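Local structure of aminoglycoside phosphotransferase (Streptomyces rimosus, 6FUC) at residues A[108-113]-A[245-250]; A[216-221]-A[249-254]. The protein probably inactivates streptomycin by transferring a phosphate from a nucleoside triphosphate such as ATP to the antibiotic's 3''-hydroxyl, a reaction that confers resistance. One frame throughout, in Å; residues are numbered along the deposited sequence.

Interaction 1 (A[108-113]-A[245-250])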
ATOM      1  N   GLU A 108      -2.794  -9.207 -16.482  1.00 12.40           N
ATOM      2  CA  GLU A 108      -4.235  -8.917 -16.749  1.00 13.74           C
ATOM      3  C   GLU A 108      -5.138  -9.231 -15.541  1.00 11.74           C
ATOM      4  O   GLU A 108      -6.038  -8.440 -15.219  1.00 12.52           O
ATOM      5  CB  GLU A 108      -4.772  -9.553 -18.050  1.00 16.56           C
ATOM      6  CG  GLU A 108      -4.131  -8.971 -19.268  1.00 20.40           C
ATOM      7  CD  GLU A 108      -4.574  -9.650 -20.545  1.00 30.98           C
ATOM      8  OE1 GLU A 108      -5.128 -10.762 -20.514  1.00 46.32           O
ATOM      9  OE2 GLU A 108      -4.375  -8.989 -21.583  1.00 38.37           O
ATOM     10  N   PRO A 109      -4.862 -10.335 -14.813  1.00 11.10           N
ATOM     11  CA  PRO A 109      -5.617 -10.567 -13.581  1.00 11.48           C
ATOM     12  C   PRO A 109      -5.480  -9.406 -12.560  1.00 10.01           C
ATOM     13  O   PRO A 109      -6.482  -9.053 -11.906  1.00 10.44           O
ATOM     14  CB  PRO A 109      -5.039 -11.862 -13.044  1.00 12.24           C
ATOM     15  CG  PRO A 109      -4.730 -12.617 -14.282  1.00 13.47           C
ATOM     16  CD  PRO A 109      -4.255 -11.582 -15.278  1.00 13.13           C
ATOM     17  N   ILE A 110      -4.302  -8.817 -12.464  1.00  9.84           N
ATOM     18  CA  ILE A 110      -4.106  -7.690 -11.584  1.00  9.13           C
ATOM     19  C   ILE A 110      -4.922  -6.507 -12.082  1.00  8.55           C
ATOM     20  O   ILE A 110      -5.617  -5.817 -11.297  1.00  8.91           O
ATOM     21  CB  ILE A 110      -2.598  -7.364 -11.414  1.00  9.40           C
ATOM     22  CG1 ILE A 110      -1.874  -8.426 -10.629  1.00  8.99           C
ATOM     23  CG2 ILE A 110      -2.463  -5.998 -10.751  1.00  9.01           C
ATOM     24  CD1 ILE A 110      -0.388  -8.362 -10.722  1.00 11.06           C
ATOM     25  N   ALA A 111      -4.882  -6.214 -13.393  1.00  9.60           N
ATOM     26  CA  ALA A 111      -5.646  -5.132 -13.928  1.00 10.17           C
ATOM     27  C   ALA A 111      -7.104  -5.322 -13.574  1.00  9.92           C
ATOM     28  O   ALA A 111      -7.817  -4.351 -13.180  1.00 10.58           O
ATOM     29  CB  ALA A 111      -5.450  -5.020 -15.434  1.00 11.46           C
ATOM     30  N   ASP A 112      -7.594  -6.524 -13.721  1.00 10.50           N
ATOM     31  CA  ASP A 112      -9.005  -6.766 -13.464  1.00 11.68           C
ATOM     32  C   ASP A 112      -9.357  -6.608 -11.958  1.00 10.26           C
ATOM     33  O   ASP A 112     -10.408  -6.054 -11.625  1.00 10.43           O
ATOM     34  CB  ASP A 112      -9.435  -8.200 -13.900  1.00 13.60           C
ATOM     35  CG  ASP A 112      -9.332  -8.462 -15.373  1.00 15.55           C
ATOM     36  OD1 ASP A 112      -9.263  -7.518 -16.183  1.00 16.65           O
ATOM     37  OD2 ASP A 112      -9.368  -9.668 -15.747  1.00 17.66           O
ATOM     38  N   ALA A 113      -8.502  -7.102 -11.101  1.00  9.03           N
ATOM     39  CA  ALA A 113      -8.768  -7.029  -9.657  1.00  9.13           C
ATOM     40  C   ALA A 113      -8.700  -5.553  -9.149  1.00  9.05           C
ATOM     41  O   ALA A 113      -9.483  -5.155  -8.297  1.00  9.10           O
ATOM     42  CB  ALA A 113      -7.787  -7.881  -8.876  1.00  9.06           C
ATOM     43  N   GLU A 245       1.067   0.228 -21.226  1.00 18.88           N
ATOM     44  CA  GLU A 245       0.002   0.428 -22.218  1.00 22.69           C
ATOM     45  C   GLU A 245      -0.961  -0.727 -22.221  1.00 21.41           C
ATOM     46  O   GLU A 245      -2.163  -0.548 -22.287  1.00 20.59           O
ATOM     47  CB  GLU A 245       0.559   0.625 -23.664  1.00 23.18           C
ATOM     48  N   GLU A 246      -0.458  -1.930 -22.121  1.00 19.42           N
ATOM     49  CA  GLU A 246      -1.387  -3.078 -22.148  1.00 20.39           C
ATOM     50  C   GLU A 246      -2.195  -3.167 -20.827  1.00 18.19           C
ATOM     51  O   GLU A 246      -3.408  -3.470 -20.896  1.00 18.00           O
ATOM     52  CB  GLU A 246      -0.639  -4.358 -22.341  1.00 21.51           C
ATOM     53  CG  GLU A 246       0.081  -4.420 -23.675  1.00 26.70           C
ATOM     54  CD  GLU A 246       0.345  -5.787 -24.190  1.00 26.52           C
ATOM     55  OE1 GLU A 246      -0.010  -6.796 -23.528  1.00 26.65           O
ATOM     56  OE2 GLU A 246       0.901  -5.831 -25.308  1.00 30.45           O
ATOM     57  N   PHE A 247      -1.574  -2.855 -19.684  1.00 16.10           N
ATOM     58  CA  PHE A 247      -2.338  -2.804 -18.409  1.00 13.46           C
ATOM     59  C   PHE A 247      -3.465  -1.774 -18.577  1.00 15.08           C
ATOM     60  O   PHE A 247      -4.599  -2.020 -18.230  1.00 14.73           O
ATOM     61  CB  PHE A 247      -1.415  -2.427 -17.296  1.00 13.38           C
ATOM     62  CG  PHE A 247      -2.049  -2.526 -15.949  1.00 13.20           C
ATOM     63  CD1 PHE A 247      -2.919  -1.564 -15.519  1.00 14.39           C
ATOM     64  CD2 PHE A 247      -1.827  -3.634 -15.138  1.00 15.53           C
ATOM     65  CE1 PHE A 247      -3.472  -1.697 -14.195  1.00 13.70           C
ATOM     66  CE2 PHE A 247      -2.382  -3.756 -13.910  1.00 15.12           C
ATOM     67  CZ  PHE A 247      -3.225  -2.799 -13.444  1.00 14.36           C
ATOM     68  N   ALA A 248      -3.117  -0.590 -19.081  1.00 15.49           N
ATOM     69  CA  ALA A 248      -4.083   0.481 -19.181  1.00 16.82           C
ATOM     70  C   ALA A 248      -5.265   0.136 -20.077  1.00 18.08           C
ATOM     71  O   ALA A 248      -6.422   0.483 -19.813  1.00 19.28           O
ATOM     72  CB  ALA A 248      -3.429   1.783 -19.627  1.00 17.83           C
ATOM     73  N   ALA A 249      -4.956  -0.540 -21.160  1.00 18.65           N
ATOM     74  CA  ALA A 249      -5.987  -0.992 -22.084  1.00 21.48           C
ATOM     75  C   ALA A 249      -6.905  -2.011 -21.383  1.00 20.52           C
ATOM     76  O   ALA A 249      -8.111  -2.009 -21.580  1.00 22.81           O
ATOM     77  CB  ALA A 249      -5.392  -1.580 -23.359  1.00 28.65           C
ATOM     78  N   ARG A 250      -6.328  -2.924 -20.619  1.00 18.25           N
ATOM     79  CA  ARG A 250      -7.141  -3.914 -19.936  1.00 16.42           C
ATOM     80  C   ARG A 250      -7.991  -3.297 -18.767  1.00 16.87           C
ATOM     81  O   ARG A 250      -9.151  -3.639 -18.604  1.00 17.61           O
ATOM     82  CB  ARG A 250      -6.216  -5.018 -19.342  1.00 18.05           C
ATOM     83  CG  ARG A 250      -6.947  -6.145 -18.632  1.00 19.01           C
ATOM     84  CD  ARG A 250      -7.678  -7.040 -19.575  1.00 20.64           C
ATOM     85  NE  ARG A 250      -8.408  -8.059 -18.845  1.00 19.77           N
ATOM     86  CZ  ARG A 250      -8.885  -9.141 -19.402  1.00 18.58           C
ATOM     87  NH1 ARG A 250      -8.792  -9.315 -20.703  1.00 24.51           N
ATOM     88  NH2 ARG A 250      -9.556  -9.984 -18.651  1.00 24.12           N
TER
HETATM   89  O   HOH W   1      -9.966  -4.855 -16.234  1.00 23.68           O

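Interaction 2 (A[216-221]-A[249-254])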
ATOM      1  N   ALA A 216      -8.999   8.526  -3.840  1.00  6.82           N
ATOM      2  CA  ALA A 216      -7.896   9.237  -4.399  1.00  7.02           C
ATOM      3  C   ALA A 216      -7.960   9.107  -5.922  1.00  6.58           C
ATOM      4  O   ALA A 216      -8.763   8.358  -6.473  1.00  7.46           O
ATOM      5  CB  ALA A 216      -6.548   8.730  -3.877  1.00  7.22           C
ATOM      6  N   ASP A 217      -7.086   9.832  -6.612  1.00  7.30           N
ATOM      7  CA  ASP A 217      -6.906   9.647  -8.033  1.00  7.19           C
ATOM      8  C   ASP A 217      -6.404   8.203  -8.288  1.00  7.17           C
ATOM      9  O   ASP A 217      -5.520   7.747  -7.554  1.00  7.57           O
ATOM     10  CB  ASP A 217      -5.872  10.688  -8.501  1.00  7.90           C
ATOM     11  CG  ASP A 217      -5.629  10.735  -9.971  1.00  8.20           C
ATOM     12  OD1 ASP A 217      -5.364   9.705 -10.620  1.00 10.55           O
ATOM     13  OD2 ASP A 217      -5.690  11.828 -10.515  1.00 11.68           O
ATOM     14  N   PRO A 218      -6.920   7.513  -9.317  1.00  7.71           N
ATOM     15  CA  PRO A 218      -6.395   6.145  -9.552  1.00  7.93           C
ATOM     16  C   PRO A 218      -4.890   6.057  -9.727  1.00  7.75           C
ATOM     17  O   PRO A 218      -4.314   5.007  -9.470  1.00  8.31           O
ATOM     18  CB  PRO A 218      -7.129   5.720 -10.802  1.00  9.85           C
ATOM     19  CG  PRO A 218      -7.612   6.974 -11.462  1.00 10.08           C
ATOM     20  CD  PRO A 218      -7.928   7.909 -10.298  1.00  8.82           C
ATOM     21  N   TYR A 219      -4.260   7.119 -10.245  1.00  7.74           N
ATOM     22  CA  TYR A 219      -2.777   7.085 -10.355  1.00  8.31           C
ATOM     23  C   TYR A 219      -2.029   7.033  -9.046  1.00  8.11           C
ATOM     24  O   TYR A 219      -0.865   6.679  -9.043  1.00  9.01           O
ATOM     25  CB  TYR A 219      -2.291   8.247 -11.264  1.00  9.39           C
ATOM     26  CG  TYR A 219      -2.483   7.937 -12.702  1.00 10.74           C
ATOM     27  CD1 TYR A 219      -1.654   7.035 -13.326  1.00 13.53           C
ATOM     28  CD2 TYR A 219      -3.525   8.426 -13.433  1.00 13.30           C
ATOM     29  CE1 TYR A 219      -1.830   6.673 -14.635  1.00 19.19           C
ATOM     30  CE2 TYR A 219      -3.716   8.086 -14.798  1.00 16.05           C
ATOM     31  CZ  TYR A 219      -2.897   7.156 -15.361  1.00 19.83           C
ATOM     32  OH  TYR A 219      -3.060   6.769 -16.669  1.00 30.06           O
ATOM     33  N   ALA A 220      -2.690   7.356  -7.918  1.00  7.88           N
ATOM     34  CA  ALA A 220      -2.052   7.140  -6.635  1.00  8.34           C
ATOM     35  C   ALA A 220      -1.682   5.673  -6.481  1.00  8.15           C
ATOM     36  O   ALA A 220      -0.684   5.344  -5.804  1.00  9.17           O
ATOM     37  CB  ALA A 220      -2.938   7.613  -5.490  1.00  9.25           C
ATOM     38  N   ASP A 221      -2.509   4.793  -7.003  1.00  7.74           N
ATOM     39  CA  ASP A 221      -2.261   3.359  -7.058  1.00  7.82           C
ATOM     40  C   ASP A 221      -1.455   2.966  -8.268  1.00  7.90           C
ATOM     41  O   ASP A 221      -0.438   2.243  -8.133  1.00  8.89           O
ATOM     42  CB  ASP A 221      -3.609   2.589  -7.065  1.00  7.96           C
ATOM     43  CG  ASP A 221      -4.250   2.301  -5.736  1.00  7.98           C
ATOM     44  OD1 ASP A 221      -3.717   2.697  -4.693  1.00  8.12           O
ATOM     45  OD2 ASP A 221      -5.346   1.688  -5.783  1.00  7.87           O
ATOM     46  N   ALA A 249      -4.956  -0.540 -21.160  1.00 18.65           N
ATOM     47  CA  ALA A 249      -5.987  -0.992 -22.084  1.00 21.48           C
ATOM     48  C   ALA A 249      -6.905  -2.011 -21.383  1.00 20.52           C
ATOM     49  O   ALA A 249      -8.111  -2.009 -21.580  1.00 22.81           O
ATOM     50  CB  ALA A 249      -5.392  -1.580 -23.359  1.00 28.65           C
ATOM     51  N   ARG A 250      -6.328  -2.924 -20.619  1.00 18.25           N
ATOM     52  CA  ARG A 250      -7.141  -3.914 -19.936  1.00 16.42           C
ATOM     53  C   ARG A 250      -7.991  -3.297 -18.767  1.00 16.87           C
ATOM     54  O   ARG A 250      -9.151  -3.639 -18.604  1.00 17.61           O
ATOM     55  CB  ARG A 250      -6.216  -5.018 -19.342  1.00 18.05           C
ATOM     56  CG  ARG A 250      -6.947  -6.145 -18.632  1.00 19.01           C
ATOM     57  CD  ARG A 250      -7.678  -7.040 -19.575  1.00 20.64           C
ATOM     58  NE  ARG A 250      -8.408  -8.059 -18.845  1.00 19.77           N
ATOM     59  CZ  ARG A 250      -8.885  -9.141 -19.402  1.00 18.58           C
ATOM     60  NH1 ARG A 250      -8.792  -9.315 -20.703  1.00 24.51           N
ATOM     61  NH2 ARG A 250      -9.556  -9.984 -18.651  1.00 24.12           N
ATOM     62  N   TYR A 251      -7.378  -2.462 -17.984  1.00 14.22           N
ATOM     63  CA  TYR A 251      -8.035  -1.769 -16.869  1.00 15.04           C
ATOM     64  C   TYR A 251      -9.071  -0.751 -17.411  1.00 15.56           C
ATOM     65  O   TYR A 251     -10.122  -0.609 -16.797  1.00 15.96           O
ATOM     66  CB  TYR A 251      -6.960  -1.070 -16.048  1.00 13.80           C
ATOM     67  CG  TYR A 251      -7.448  -0.087 -15.023  1.00 12.37           C
ATOM     68  CD1 TYR A 251      -7.758   1.225 -15.354  1.00 13.36           C
ATOM     69  CD2 TYR A 251      -7.632  -0.461 -13.700  1.00 11.33           C
ATOM     70  CE1 TYR A 251      -8.131   2.144 -14.381  1.00 12.22           C
ATOM     71  CE2 TYR A 251      -8.006   0.468 -12.732  1.00 10.22           C
ATOM     72  CZ  TYR A 251      -8.301   1.746 -13.092  1.00 10.60           C
ATOM     73  OH  TYR A 251      -8.667   2.720 -12.189  1.00 11.56           O
ATOM     74  N   GLY A 252      -8.769  -0.054 -18.467  1.00 16.66           N
ATOM     75  CA  GLY A 252      -9.646   0.965 -19.099  1.00 18.60           C
ATOM     76  C   GLY A 252      -9.341   2.404 -18.651  1.00 16.79           C
ATOM     77  O   GLY A 252     -10.212   3.097 -18.075  1.00 21.80           O
ATOM     78  N   ILE A 253      -8.130   2.875 -18.911  1.00 15.64           N
ATOM     79  CA  ILE A 253      -7.757   4.250 -18.634  1.00 16.49           C
ATOM     80  C   ILE A 253      -6.746   4.661 -19.708  1.00 16.67           C
ATOM     81  O   ILE A 253      -5.997   3.837 -20.223  1.00 19.61           O
ATOM     82  CB  ILE A 253      -7.214   4.383 -17.202  1.00 14.96           C
ATOM     83  CG1 ILE A 253      -7.140   5.814 -16.692  1.00 16.36           C
ATOM     84  CG2 ILE A 253      -5.805   3.739 -17.094  1.00 14.98           C
ATOM     85  CD1 ILE A 253      -6.818   5.921 -15.214  1.00 17.64           C
ATOM     86  N   ALA A 254      -6.717   5.953 -19.997  1.00 17.40           N
ATOM     87  CA  ALA A 254      -5.711   6.573 -20.841  1.00 20.78           C
ATOM     88  C   ALA A 254      -4.519   6.818 -19.949  1.00 21.37           C
ATOM     89  O   ALA A 254      -4.643   7.242 -18.716  1.00 24.39           O
ATOM     90  CB  ALA A 254      -6.196   7.892 -21.390  1.00 27.35           C
TER

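Interaction 1 (A[108-113]-A[245-250])
Glu108, Ile110, Ala111 and Asp112 meet Phe247 and Arg250 where two helices of the C-terminal lobe pack in this kinase-like aminoglycoside phosphotransferase fold. The axes of helix segments 108-113 and 245-250 run 9.1 Å apart at closest approach and cross at -43°. Glu108 stands at the solvent-exposed side. Its extended chain passes across that of Arg250, Glu108 CG against Arg250 CG and CD, and the carboxylate stacks over one face of the guanidinium with the planes 15° apart. Glu108 OE1 is 3.9 Å from Arg250 NH1 and well out of the guanidinium plane, a long ion pair with no N-H pointing at the oxygen. Ile110 puts its CG2 methyl at the rim of the Phe247 ring, 3.9 Å from CE2 and near the ring plane. Ala111 faces the partner helix directly. Ala111 CB sits over the ring of Phe247 in a CH-pi contact, 3.7 Å from the centroid, and also touches Arg250 CG at 3.7 Å. A chi1 of -172° puts Phe247 CG anti to the backbone N, on the way to helix 100-117; the ring also meets Trp107 and Phe226 edge-to-face. Asp112 closes the contact with a bidentate, side-on salt bridge. Arg250 NE donates to Asp112 OD1 at 2.8 Å and Arg250 NH2 to Asp112 OD2 at 2.9 Å, both nearly straight and close to the guanidinium plane, and both carboxylate oxygens are met on their syn sides. A water adds a third bond to this carboxylate, donating to Asp112 OD1 and to Arg250 O, 2.8 Å from each.

Interaction 2 (A[216-221]-A[249-254])
Tyr219 OH donates a short hydrogen bond, 2.6 Å, to Ala254 O, and receives a weak one from Asp256 N, so two backbone groups grip the hydroxyl. Ala254 O lies at the ring edge, in its plane, while seen from the carbonyl the hydroxyl is tilted 23° from the plane of the carbonyl group. Next to this bond Ile253 and Tyr219 meet tip to tip, with Ile253 CD1 3.8 Å from Tyr219 CE2. Both torsions of Ile253 are near anti, chi1 (-165°) setting CG1 opposite the backbone N and chi2 (171°) carrying CD1 outward, and Ile253 CD1 also reaches Pro218 CG at 4.0 Å. The contact joins the turn leading into helix 219-233 to the exit of helix 243-251, both in the C-terminal lobe of the kinase-like fold. Asp217 caps that turn: Asp217 OD1 accepts from Tyr219 N at 2.8 Å, while OD2 forms a salt bridge with Arg259. At the end of helix 243-251, Gly252 leaves helical geometry with positive phi, which suits a residue without a side chain. Tyr251 itself still belongs to the helix and brings its hydroxyl over to Pro218, Tyr251 OH lying 3.6 Å from Pro218 CB; the same OH is hydrogen-bonded to His118 ND1.

In the fold
Helix 243-251 serves both contacts, whose centres lie about 9 Å apart. In interaction 1 it meets helix 100-117 through Phe247 and Arg250; in interaction 2 its last residue, Tyr251, and the chain just beyond it meet segment 216-221, at the entry to helix 219-233. The two touch where Ala248 O takes a probable hydrogen bond from Ile253 N, 3.1 Å, and where Ala111 O packs on Tyr251 CD2 at 3.9 Å. Beside interaction 2, His118 NE2 bonds Asp221 OD2. Asp221 also accepts from the backbone N of His187 and Gly188, the first two residues of a His-Gly-Asp sequence that in this kinase-like family probably marks the catalytic loop.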